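Local coordinates for protein 3-deoxy-manno-octulosonate cytidylyltransferase (PDB 1H7E) that catalyses the transfer of CMP from CTP to the eight-carbon sugar KDO, releasing diphosphate and probably activating the sugar for incorporation into bacterial lipopolysaccharide, at residues P121-C126 with R213-A218; S138-V143 with L170-I175; A150-R155 with E201-M206. One frame throughout, in Å; residues are numbered along the deposited sequence.

Contact 1 (P121-C126 with R213-A218); sequences PVATLC and RTFEVA
Residues 122-126 and 213-216 run as neighbouring parallel strands at one margin of the mixed sheet of this GT-A-type nucleotidyltransferase fold; strand 212-216 is its outermost strand within the chain. Their local axes approach to 4.4 Å with 34° between directions, and five backbone bonds alternate across the seam. The first is Arg213 N to Val122 O, the last Val217 N to Cys126 O at 2.9 Å with an N-H...O angle of 164°.

On one face Phe215 turns its ring edge to the methyl of Ala123, CE2 to CB 3.7 Å, with CB in the ring plane. Leu125 CD2 continues this apolar row, 4.0 Å from Val217 CG1, the two side chains crossing at about a right angle; helix 104-116 packs on Ala123 and Leu125. Thr124, Thr214 and Cys126 occupy the other face. Thr124 and Thr214 lie side by side, and OG1 of Thr124 bonds to Ile175 O. Thr214 places CG2 anti to its backbone N, where the methyl meets both side-chain atoms of Cys126: CG2 to CB and CG2 to SG are each 3.6 Å.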
loop_
_atom_site.group_PDB
_atom_site.type_symbol
_atom_site.label_atom_id
_atom_site.label_comp_id
_atom_site.label_asym_id
_atom_site.label_seq_id
_atom_site.Cartn_x
_atom_site.Cartn_y
_atom_site.Cartn_z
ATOM N N PRO A 121 -14.272 9.789 0.165
ATOM C CA PRO A 121 -13.809 10.925 -0.632
ATOM C C PRO A 121 -13.572 10.663 -2.114
ATOM O O PRO A 121 -13.890 11.510 -2.955
ATOM C CB PRO A 121 -12.492 11.328 0.058
ATOM C CG PRO A 121 -12.441 10.485 1.342
ATOM C CD PRO A 121 -13.186 9.252 1.001
ATOM N N VAL A 122 -12.983 9.505 -2.425
ATOM C CA VAL A 122 -12.609 9.148 -3.792
ATOM C C VAL A 122 -12.848 7.666 -4.040
ATOM O O VAL A 122 -12.673 6.839 -3.137
ATOM C CB VAL A 122 -11.087 9.407 -4.027
ATOM C CG1 VAL A 122 -10.694 9.144 -5.483
ATOM C CG2 VAL A 122 -10.692 10.828 -3.590
ATOM N N ALA A 123 -13.276 7.343 -5.257
ATOM C CA ALA A 123 -13.507 5.955 -5.655
ATOM C C ALA A 123 -12.911 5.755 -7.052
ATOM O O ALA A 123 -12.791 6.703 -7.831
ATOM C CB ALA A 123 -14.989 5.619 -5.642
ATOM N N THR A 124 -12.479 4.529 -7.346
ATOM C CA THR A 124 -11.902 4.218 -8.637
ATOM C C THR A 124 -12.201 2.749 -8.935
ATOM O O THR A 124 -12.867 2.076 -8.139
ATOM C CB THR A 124 -10.384 4.537 -8.691
ATOM O OG1 THR A 124 -9.925 4.418 -10.040
ATOM C CG2 THR A 124 -9.570 3.574 -7.766
ATOM N N LEU A 125 -11.748 2.278 -10.092
ATOM C CA LEU A 125 -12.022 0.908 -10.525
ATOM C C LEU A 125 -10.789 0.029 -10.720
ATOM O O LEU A 125 -9.678 0.522 -10.887
ATOM C CB LEU A 125 -12.804 0.940 -11.850
ATOM C CG LEU A 125 -14.168 1.650 -11.857
ATOM C CD1 LEU A 125 -14.692 1.688 -13.281
ATOM C CD2 LEU A 125 -15.147 0.955 -10.910
ATOM N N CYS A 126 -11.023 -1.284 -10.729
ATOM C CA CYS A 126 -9.962 -2.258 -10.953
ATOM C C CYS A 126 -10.585 -3.557 -11.495
ATOM O O CYS A 126 -11.806 -3.759 -11.414
ATOM C CB CYS A 126 -9.203 -2.535 -9.644
ATOM S SG CYS A 126 -10.136 -3.403 -8.407
ATOM N N ARG A 213 -11.402 4.188 -2.354
ATOM C CA ARG A 213 -12.020 2.873 -2.418
ATOM C C ARG A 213 -11.970 2.413 -3.866
ATOM O O ARG A 213 -12.288 3.167 -4.776
ATOM C CB ARG A 213 -13.441 2.883 -1.870
ATOM C CG ARG A 213 -14.057 1.482 -1.819
ATOM C CD ARG A 213 -15.160 1.380 -0.769
ATOM N NE ARG A 213 -14.647 1.658 0.572
ATOM C CZ ARG A 213 -15.303 2.323 1.518
ATOM N NH1 ARG A 213 -16.536 2.787 1.289
ATOM N NH2 ARG A 213 -14.699 2.572 2.679
ATOM N N THR A 214 -11.575 1.162 -4.076
ATOM C CA THR A 214 -11.389 0.620 -5.418
ATOM C C THR A 214 -12.306 -0.556 -5.689
ATOM O O THR A 214 -12.017 -1.659 -5.217
ATOM C CB THR A 214 -9.880 0.180 -5.604
ATOM O OG1 THR A 214 -9.019 1.246 -5.193
ATOM C CG2 THR A 214 -9.553 -0.096 -7.050
ATOM N N PHE A 215 -13.351 -0.323 -6.497
ATOM C CA PHE A 215 -14.356 -1.329 -6.889
ATOM C C PHE A 215 -13.960 -2.233 -8.051
ATOM O O PHE A 215 -13.556 -1.770 -9.118
ATOM C CB PHE A 215 -15.689 -0.666 -7.246
ATOM C CG PHE A 215 -16.252 0.170 -6.146
ATOM C CD1 PHE A 215 -17.079 -0.393 -5.185
ATOM C CD2 PHE A 215 -15.929 1.516 -6.054
ATOM C CE1 PHE A 215 -17.576 0.371 -4.143
ATOM C CE2 PHE A 215 -16.422 2.291 -5.013
ATOM C CZ PHE A 215 -17.247 1.718 -4.054
ATOM N N GLU A 216 -14.169 -3.532 -7.867
ATOM C CA GLU A 216 -13.820 -4.502 -8.893
ATOM C C GLU A 216 -14.907 -4.718 -9.956
ATOM O O GLU A 216 -16.073 -4.903 -9.619
ATOM C CB GLU A 216 -13.453 -5.840 -8.229
ATOM C CG GLU A 216 -12.858 -6.819 -9.210
ATOM C CD GLU A 216 -12.478 -8.147 -8.598
ATOM O OE1 GLU A 216 -12.266 -8.245 -7.377
ATOM O OE2 GLU A 216 -12.380 -9.105 -9.372
ATOM N N VAL A 217 -14.516 -4.677 -11.232
ATOM C CA VAL A 217 -15.430 -4.916 -12.357
ATOM C C VAL A 217 -14.792 -5.958 -13.282
ATOM O O VAL A 217 -13.675 -6.407 -13.021
ATOM C CB VAL A 217 -15.732 -3.620 -13.156
ATOM C CG1 VAL A 217 -16.432 -2.613 -12.258
ATOM C CG2 VAL A 217 -14.462 -3.042 -13.778
ATOM N N ALA A 218 -15.494 -6.353 -14.348
ATOM C CA ALA A 218 -14.964 -7.337 -15.307
ATOM C C ALA A 218 -13.854 -6.709 -16.169
ATOM O O ALA A 218 -13.745 -5.481 -16.232
ATOM C CB ALA A 218 -16.087 -7.853 -16.183
#

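Contact 2 (S138-V143 with L170-I175); sequences STVKVV and LKHVGI
The imidazole of His172 stands beside the isopropyl group of Val140, both side chains pointing the same way; the nearest approach is through their aliphatic parts, Val140 CG1 to His172 CB at 4.1 Å. One ring face has Gly174 N over its centre, 4.3 Å above the plane. Beyond the two segments, Phe153 meets this ring edge-to-face, ND1 bonds to Leu125 O and NE2 to Tyr176 OH, so both ring nitrogens are engaged and the ring's rotation is fixed.

The backbones meet at a single bridge between Lys141 and Lys171, consistent with an angle of 110° between the local strand axes. His172 N gives a nearly straight bond to Val140 O, 2.8 Å with 173° at the hydrogen, while Val142 N reaches Leu170 O at 3.2 Å. Two waters extend this short junction: one joins Val140 N to His172 O, the other accepts from Leu170 N and probably links it to Val142 O. On one flank Val142 CG1 packs on Leu170 CB at 3.9 Å; on another the Thr139 methyl CG2 lies 3.8 Å from Lys171 CG, across the extended lysine chain.

Bends at chi2 and chi3 turn the Lys141 chain at CD and CE, and NZ bonds to Thr139 O at 2.7 Å; NZ also bonds to the carbonyls of Ala134 and Arg155. An alanine here would probably leave those three carbonyl oxygens without their shared donor and segment 138-141 less firmly held to Ala134 and Arg155. With three carbonyl oxygens around it, the amine is probably stabilised in its charged form, anchoring segment 138-143 beside the two backbone bonds that cross to 170-175.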
loop_
_atom_site.group_PDB
_atom_site.type_symbol
_atom_site.label_atom_id
_atom_site.label_comp_id
_atom_site.label_asym_id
_atom_site.label_seq_id
_atom_site.Cartn_x
_atom_site.Cartn_y
_atom_site.Cartn_z
ATOM N N SER A 138 3.926 -0.685 -17.249
ATOM C CA SER A 138 2.934 0.211 -17.862
ATOM C C SER A 138 1.527 -0.091 -17.314
ATOM O O SER A 138 0.585 0.661 -17.555
ATOM C CB SER A 138 2.956 0.093 -19.396
ATOM O OG SER A 138 2.703 -1.243 -19.815
ATOM N N THR A 139 1.398 -1.207 -16.595
ATOM C CA THR A 139 0.139 -1.601 -15.967
ATOM C C THR A 139 0.278 -1.279 -14.487
ATOM O O THR A 139 1.274 -1.645 -13.872
ATOM C CB THR A 139 -0.135 -3.100 -16.166
ATOM O OG1 THR A 139 -0.461 -3.312 -17.539
ATOM C CG2 THR A 139 -1.309 -3.579 -15.326
ATOM N N VAL A 140 -0.697 -0.549 -13.937
ATOM C CA VAL A 140 -0.669 -0.154 -12.535
ATOM C C VAL A 140 -1.443 -1.183 -11.718
ATOM O O VAL A 140 -2.579 -1.516 -12.051
ATOM C CB VAL A 140 -1.280 1.287 -12.350
ATOM C CG1 VAL A 140 -1.219 1.740 -10.892
ATOM C CG2 VAL A 140 -0.535 2.264 -13.245
ATOM N N LYS A 141 -0.782 -1.745 -10.704
ATOM C CA LYS A 141 -1.394 -2.730 -9.825
ATOM C C LYS A 141 -1.888 -2.033 -8.562
ATOM O O LYS A 141 -1.369 -0.977 -8.165
ATOM C CB LYS A 141 -0.375 -3.828 -9.435
ATOM C CG LYS A 141 -0.163 -4.935 -10.493
ATOM C CD LYS A 141 0.511 -4.469 -11.774
ATOM C CE LYS A 141 1.898 -3.855 -11.557
ATOM N NZ LYS A 141 2.652 -3.698 -12.853
ATOM N N VAL A 142 -2.915 -2.606 -7.953
ATOM C CA VAL A 142 -3.427 -2.096 -6.710
ATOM C C VAL A 142 -3.684 -3.291 -5.778
ATOM O O VAL A 142 -4.014 -4.383 -6.236
ATOM C CB VAL A 142 -4.732 -1.240 -6.914
ATOM C CG1 VAL A 142 -5.832 -2.058 -7.612
ATOM C CG2 VAL A 142 -5.232 -0.694 -5.571
ATOM N N VAL A 143 -3.466 -3.088 -4.483
ATOM C CA VAL A 143 -3.740 -4.090 -3.464
ATOM C C VAL A 143 -4.756 -3.420 -2.541
ATOM O O VAL A 143 -4.559 -2.257 -2.178
ATOM C CB VAL A 143 -2.468 -4.459 -2.669
ATOM C CG1 VAL A 143 -2.849 -5.364 -1.487
ATOM C CG2 VAL A 143 -1.505 -5.198 -3.583
ATOM N N LEU A 170 -4.636 -7.262 -9.399
ATOM C CA LEU A 170 -5.693 -6.335 -9.808
ATOM C C LEU A 170 -5.072 -5.189 -10.566
ATOM O O LEU A 170 -4.114 -4.586 -10.106
ATOM C CB LEU A 170 -6.432 -5.755 -8.596
ATOM C CG LEU A 170 -7.281 -6.709 -7.764
ATOM C CD1 LEU A 170 -7.715 -6.044 -6.457
ATOM C CD2 LEU A 170 -8.490 -7.183 -8.587
ATOM N N LYS A 171 -5.591 -4.927 -11.756
ATOM C CA LYS A 171 -5.137 -3.813 -12.553
ATOM C C LYS A 171 -6.042 -2.597 -12.232
ATOM O O LYS A 171 -7.277 -2.711 -12.176
ATOM C CB LYS A 171 -5.265 -4.132 -14.034
ATOM C CG LYS A 171 -5.014 -2.934 -14.934
ATOM C CD LYS A 171 -5.213 -3.306 -16.393
ATOM C CE LYS A 171 -4.846 -2.147 -17.290
ATOM N NZ LYS A 171 -4.687 -2.598 -18.698
ATOM N N HIS A 172 -5.414 -1.439 -12.047
ATOM C CA HIS A 172 -6.137 -0.210 -11.767
ATOM C C HIS A 172 -6.667 0.357 -13.098
ATOM O O HIS A 172 -5.924 0.430 -14.086
ATOM C CB HIS A 172 -5.196 0.788 -11.096
ATOM C CG HIS A 172 -5.779 2.157 -10.925
ATOM N ND1 HIS A 172 -7.058 2.375 -10.452
ATOM C CD2 HIS A 172 -5.265 3.380 -11.194
ATOM C CE1 HIS A 172 -7.305 3.673 -10.438
ATOM N NE2 HIS A 172 -6.234 4.304 -10.883
ATOM N N VAL A 173 -7.965 0.682 -13.123
ATOM C CA VAL A 173 -8.641 1.276 -14.295
ATOM C C VAL A 173 -8.791 2.761 -13.939
ATOM O O VAL A 173 -9.508 3.098 -12.996
ATOM C CB VAL A 173 -10.054 0.636 -14.526
ATOM C CG1 VAL A 173 -10.780 1.354 -15.679
ATOM C CG2 VAL A 173 -9.907 -0.857 -14.852
ATOM N N GLY A 174 -8.118 3.616 -14.709
ATOM C CA GLY A 174 -8.060 5.055 -14.476
ATOM C C GLY A 174 -9.266 5.973 -14.541
ATOM O O GLY A 174 -9.163 7.075 -15.080
ATOM N N ILE A 175 -10.382 5.527 -13.977
ATOM C CA ILE A 175 -11.628 6.301 -13.903
ATOM C C ILE A 175 -11.813 6.609 -12.430
ATOM O O ILE A 175 -11.758 5.699 -11.593
ATOM C CB ILE A 175 -12.821 5.482 -14.373
ATOM C CG1 ILE A 175 -12.666 5.190 -15.866
ATOM C CG2 ILE A 175 -14.112 6.246 -14.126
ATOM C CD1 ILE A 175 -13.710 4.270 -16.394
HETATM O O HOH W 1 -3.218 0.307 -15.434
HETATM O O HOH W 2 -2.599 -6.444 -7.438
#

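Contact 3 (A150-R155 with E201-M206); sequences ALYFSR and EQLRLM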
loop_
_atom_site.group_PDB
_atom_site.type_symbol
_atom_site.label_atom_id
_atom_site.label_comp_id
_atom_site.label_asym_id
_atom_site.label_seq_id
_atom_site.Cartn_x
_atom_site.Cartn_y
_atom_site.Cartn_z
ATOM N N ALA A 150 -7.937 0.992 -1.089
ATOM C CA ALA A 150 -6.608 0.738 -1.619
ATOM C C ALA A 150 -5.541 0.914 -0.546
ATOM O O ALA A 150 -5.626 1.824 0.300
ATOM C CB ALA A 150 -6.315 1.662 -2.798
ATOM N N LEU A 151 -4.582 -0.016 -0.527
ATOM C CA LEU A 151 -3.447 0.069 0.405
ATOM C C LEU A 151 -2.313 0.809 -0.330
ATOM O O LEU A 151 -1.662 1.683 0.227
ATOM C CB LEU A 151 -2.961 -1.337 0.826
ATOM C CG LEU A 151 -3.946 -2.150 1.673
ATOM C CD1 LEU A 151 -3.303 -3.493 2.041
ATOM C CD2 LEU A 151 -4.330 -1.369 2.923
ATOM N N TYR A 152 -2.114 0.473 -1.594
ATOM C CA TYR A 152 -1.057 1.105 -2.393
ATOM C C TYR A 152 -1.291 0.792 -3.873
ATOM O O TYR A 152 -1.986 -0.178 -4.205
ATOM C CB TYR A 152 0.337 0.582 -1.931
ATOM C CG TYR A 152 1.552 1.282 -2.536
ATOM C CD1 TYR A 152 1.764 2.645 -2.341
ATOM C CD2 TYR A 152 2.473 0.584 -3.321
ATOM C CE1 TYR A 152 2.847 3.296 -2.913
ATOM C CE2 TYR A 152 3.575 1.239 -3.897
ATOM C CZ TYR A 152 3.743 2.596 -3.686
ATOM O OH TYR A 152 4.789 3.267 -4.257
ATOM N N PHE A 153 -0.745 1.643 -4.751
ATOM C CA PHE A 153 -0.816 1.482 -6.213
ATOM C C PHE A 153 0.662 1.463 -6.634
ATOM O O PHE A 153 1.437 2.293 -6.165
ATOM C CB PHE A 153 -1.438 2.707 -6.916
ATOM C CG PHE A 153 -2.903 2.912 -6.648
ATOM C CD1 PHE A 153 -3.330 3.599 -5.503
ATOM C CD2 PHE A 153 -3.850 2.432 -7.546
ATOM C CE1 PHE A 153 -4.699 3.808 -5.240
ATOM C CE2 PHE A 153 -5.225 2.628 -7.308
ATOM C CZ PHE A 153 -5.646 3.316 -6.149
ATOM N N SER A 154 1.038 0.581 -7.551
ATOM C CA SER A 154 2.427 0.528 -7.978
ATOM C C SER A 154 2.615 -0.054 -9.359
ATOM O O SER A 154 1.766 -0.791 -9.842
ATOM C CB SER A 154 3.241 -0.323 -6.990
ATOM O OG SER A 154 4.638 -0.216 -7.255
ATOM N N ARG A 155 3.740 0.295 -9.989
ATOM C CA ARG A 155 4.116 -0.257 -11.288
ATOM C C ARG A 155 4.828 -1.586 -10.995
ATOM O O ARG A 155 4.980 -2.403 -11.889
ATOM C CB ARG A 155 5.045 0.690 -12.048
ATOM C CG ARG A 155 4.310 1.952 -12.549
ATOM C CD ARG A 155 5.230 2.895 -13.307
ATOM N NE ARG A 155 4.540 4.152 -13.580
ATOM C CZ ARG A 155 3.570 4.303 -14.480
ATOM N NH1 ARG A 155 3.168 3.282 -15.230
ATOM N NH2 ARG A 155 2.934 5.460 -14.566
ATOM N N GLU A 201 -0.019 9.954 -10.125
ATOM C CA GLU A 201 -0.646 11.070 -9.445
ATOM C C GLU A 201 -1.542 10.713 -8.279
ATOM O O GLU A 201 -1.594 11.454 -7.293
ATOM C CB GLU A 201 -1.430 11.924 -10.438
ATOM C CG GLU A 201 -1.503 13.371 -9.977
ATOM C CD GLU A 201 -2.438 14.250 -10.804
ATOM O OE1 GLU A 201 -2.857 13.845 -11.918
ATOM O OE2 GLU A 201 -2.745 15.368 -10.323
ATOM N N GLN A 202 -2.215 9.568 -8.355
ATOM C CA GLN A 202 -3.110 9.163 -7.272
ATOM C C GLN A 202 -2.401 8.965 -5.917
ATOM O O GLN A 202 -3.033 9.031 -4.865
ATOM C CB GLN A 202 -3.933 7.921 -7.658
ATOM C CG GLN A 202 -3.131 6.626 -7.915
ATOM C CD GLN A 202 -2.669 6.489 -9.348
ATOM O OE1 GLN A 202 -2.149 7.423 -9.935
ATOM N NE2 GLN A 202 -2.846 5.302 -9.918
ATOM N N LEU A 203 -1.085 8.759 -5.938
ATOM C CA LEU A 203 -0.346 8.578 -4.698
ATOM C C LEU A 203 -0.275 9.882 -3.936
ATOM O O LEU A 203 0.008 9.868 -2.745
ATOM C CB LEU A 203 1.056 7.995 -4.956
ATOM C CG LEU A 203 1.041 6.554 -5.500
ATOM C CD1 LEU A 203 2.475 6.048 -5.780
ATOM C CD2 LEU A 203 0.318 5.640 -4.500
ATOM N N ARG A 204 -0.542 11.015 -4.601
ATOM C CA ARG A 204 -0.524 12.295 -3.879
ATOM C C ARG A 204 -1.641 12.284 -2.831
ATOM O O ARG A 204 -1.471 12.783 -1.709
ATOM C CB ARG A 204 -0.739 13.502 -4.801
ATOM C CG ARG A 204 -0.563 14.828 -4.057
ATOM C CD ARG A 204 -0.632 16.032 -4.980
ATOM N NE ARG A 204 0.209 15.847 -6.162
ATOM C CZ ARG A 204 0.246 16.681 -7.193
ATOM N NH1 ARG A 204 -0.503 17.776 -7.183
ATOM N NH2 ARG A 204 0.958 16.378 -8.270
ATOM N N LEU A 205 -2.775 11.693 -3.193
ATOM C CA LEU A 205 -3.923 11.610 -2.287
ATOM C C LEU A 205 -3.625 10.706 -1.085
ATOM O O LEU A 205 -3.959 11.035 0.065
ATOM C CB LEU A 205 -5.141 11.067 -3.037
ATOM C CG LEU A 205 -5.667 11.976 -4.159
ATOM C CD1 LEU A 205 -6.700 11.203 -4.978
ATOM C CD2 LEU A 205 -6.274 13.245 -3.583
ATOM N N MET A 206 -3.009 9.558 -1.365
ATOM C CA MET A 206 -2.672 8.603 -0.326
ATOM C C MET A 206 -1.665 9.163 0.657
ATOM O O MET A 206 -1.739 8.883 1.854
ATOM C CB MET A 206 -2.187 7.308 -0.956
ATOM C CG MET A 206 -3.258 6.688 -1.813
ATOM S SD MET A 206 -2.800 5.042 -2.260
ATOM C CE MET A 206 -3.425 4.180 -0.794
#
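Met206 sets CG anti to its carbonyl carbon, and an extended chi2 then carries SD to the ring edge of Phe153, whose own CG is anti to the carbonyl carbon and whose ring meets both Gln202 and Met206. The result is a Met-aromatic contact where helix 203-207 packs against strand 150-154, within the cytidylyltransferase domain. The sulfur lies in the plane of the Phe153 ring: SD is 4.8 Å from the centroid, 86° off the normal, and 3.6 Å from Phe153 CD1.

One face of the same ring receives the aliphatic part of Gln202. Its CG makes a CH-pi contact, 4.0 Å from the Phe153 centroid and only 16° off the normal. The bend at chi2 sets CD, and the amide NE2 lies 3.9 Å from Phe153 CD2. The amide plane is inclined 68° to the ring, so the two flat groups do not stack.

Leu203 CD2 touches both aromatic residues, 3.8 Å from Tyr152 CE1 and 4.2 Å from Phe153 CB, while the Tyr152 hydroxyl bonds to Glu198. Phe153 O, buried here beside the Leu203 methyls, has no hydrogen-bond partner in the model. Pro159 of the second subunit also packs on Tyr152. At the corner of the chain, the bend at chi3 of Met206 turns its methyl to two successive carbonyls, CE lying 3.4 Å from Ala150 O and 3.2 Å from Leu151 O.

Overall arrangement
From the N terminus, the chain first builds the parallel strands of the main sheet and reaches 121-126, where contact 1 opens; its partner 213-218 arrives 87 residues later, so this contact closes the longest loop of the three. Contacts 2 and 3 both fall within that loop. They cross each other: 138-143 comes first, then 150-155, before 170-175 closes contact 2 and 201-206 closes contact 3. Strand 169-179 neighbours strand 122-129 in the main sheet, and contact 2 joins it to the hairpin of strands 141-144 and 150-154. Contact 3 ties that hairpin to helix 203-207, which is followed by strand 212-216, returning the chain to contact 1.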